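Local coordinates for 11S globulin (Wrightia tinctoria, PDB 5WXU), which is probably a seed storage protein and binds the plant hormone auxin, sequestering it within a hexamer of two-cupin subunits, at the interface of chains A and B. Coordinates in Å, arbitrary orientation; residue numbers count along the deposited sequence, not the author numbering. Chains: chain A/B, 11S globulin.

The interface of chains A and B. Residues chain A 185, 187-188, 330, 410; chain B 28, 192.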
loop_
_atom_site.group_PDB
_atom_site.type_symbol
_atom_site.label_atom_id
_atom_site.label_comp_id
_atom_site.label_asym_id
_atom_site.label_seq_id
_atom_site.Cartn_x
_atom_site.Cartn_y
_atom_site.Cartn_z
ATOM N N ASP A 185 22.423 7.696 -8.225
ATOM C CA ASP A 185 21.220 8.503 -8.449
ATOM C C ASP A 185 21.208 9.558 -7.320
ATOM O O ASP A 185 20.671 9.360 -6.228
ATOM C CB ASP A 185 19.962 7.632 -8.427
ATOM C CG ASP A 185 18.735 8.384 -8.641
ATOM O OD1 ASP A 185 18.839 9.582 -9.040
ATOM O OD2 ASP A 185 17.646 7.767 -8.372
ATOM N N SER A 187 19.727 12.525 -7.232
ATOM C CA SER A 187 18.461 13.219 -6.931
ATOM C C SER A 187 17.420 12.342 -6.211
ATOM O O SER A 187 16.286 12.740 -5.920
ATOM C CB SER A 187 17.901 13.857 -8.211
ATOM O OG SER A 187 17.189 12.946 -9.014
ATOM N N ASN A 188 17.795 11.098 -5.962
ATOM C CA ASN A 188 16.947 10.178 -5.257
ATOM C C ASN A 188 16.526 10.688 -3.871
ATOM O O ASN A 188 17.316 11.263 -3.108
ATOM C CB ASN A 188 17.687 8.806 -5.104
ATOM C CG ASN A 188 16.735 7.641 -4.870
ATOM O OD1 ASN A 188 16.326 7.394 -3.723
ATOM N ND2 ASN A 188 16.425 6.897 -5.934
ATOM N N GLN A 330 13.541 3.233 -6.728
ATOM C CA GLN A 330 13.003 4.015 -7.854
ATOM C C GLN A 330 13.978 4.070 -9.056
ATOM O O GLN A 330 14.190 5.122 -9.654
ATOM C CB GLN A 330 12.585 5.409 -7.400
ATOM C CG GLN A 330 11.594 5.321 -6.258
ATOM C CD GLN A 330 10.954 6.637 -5.864
ATOM O OE1 GLN A 330 11.444 7.728 -6.159
ATOM N NE2 GLN A 330 9.788 6.527 -5.166
ATOM N N THR A 410 15.808 6.533 -14.409
ATOM C CA THR A 410 15.495 7.192 -13.144
ATOM C C THR A 410 14.038 7.046 -12.694
ATOM O O THR A 410 13.450 8.002 -12.179
ATOM C CB THR A 410 15.950 8.640 -13.113
ATOM O OG1 THR A 410 15.241 9.314 -14.137
ATOM C CG2 THR A 410 17.416 8.785 -13.366
ATOM N N ARG B 28 14.924 15.150 -10.467
ATOM C CA ARG B 28 13.894 15.169 -9.429
ATOM C C ARG B 28 14.063 16.345 -8.496
ATOM O O ARG B 28 13.097 16.695 -7.823
ATOM C CB ARG B 28 13.903 13.882 -8.581
ATOM C CG ARG B 28 13.638 12.607 -9.376
ATOM C CD ARG B 28 13.350 11.446 -8.377
ATOM N NE ARG B 28 13.639 10.085 -8.836
ATOM C CZ ARG B 28 14.832 9.552 -8.918
ATOM N NH1 ARG B 28 15.916 10.285 -8.724
ATOM N NH2 ARG B 28 14.948 8.267 -9.254
ATOM N N GLN B 192 10.668 15.298 -14.092
ATOM C CA GLN B 192 12.051 15.196 -13.647
ATOM C C GLN B 192 13.001 16.142 -14.360
ATOM O O GLN B 192 14.232 16.007 -14.229
ATOM C CB GLN B 192 12.602 13.762 -13.781
ATOM C CG GLN B 192 11.846 12.723 -12.991
ATOM C CD GLN B 192 12.548 11.376 -12.892
ATOM O OE1 GLN B 192 13.773 11.279 -13.046
ATOM N NE2 GLN B 192 11.796 10.355 -12.517
HETATM O O HOH W 1 15.919 12.703 -11.983
HETATM O O HOH W 2 11.382 8.477 -8.894
#
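The guanidinium of B:Arg28 meets chain A along its edge: the carboxylate carbon CG of A:Asp185, the backbone O of A:Gln330 and water 2 lie at its rim, near its plane, while the carboxylate as a whole is turned 33° from it. The arginine comes in roughly perpendicular to the aspartate side chain. The grip is end-on and two-pronged. B:Arg28 NH1 reaches the syn lone pair of A:Asp185 OD1 at 3.0 Å, nearly straight and in the guanidinium plane, whereas B:Arg28 NH2 forms the salt bridge to A:Asp185 OD2 at 2.9 Å, more bent and slightly tilted. B:Arg28 is extended from CG to NE (chi2 -167°), which carries the charged end past A:Ser187 to the carboxylate. On the chain A side, A:Asn188 ND2 donates to A:Asp185 OD2 from above the carboxylate plane at 2.9 Å; this second-shell bond helps fix the acid's rotation. Water 2 links B:Arg28 NE to A:Gln330 OE1. Alongside, A:Thr410 and B:Gln192 run antiparallel, side by side, and pair twice: the hydroxyl A:Thr410 OG1 donates to B:Gln192 OE1 at 2.7 Å, and the amide B:Gln192 NE2 donates to the A:Thr410 backbone O at 2.9 Å. These bonds hold the B:Gln192 amide at both ends, and water 1 ties its OE1 to B:Arg28 N and A:Ser187 OG. The patch fastens the start of the modelled chain and the loop of B:Gln192 to the neighbouring subunit, and so probably helps hold subunits together in the globulin hexamer.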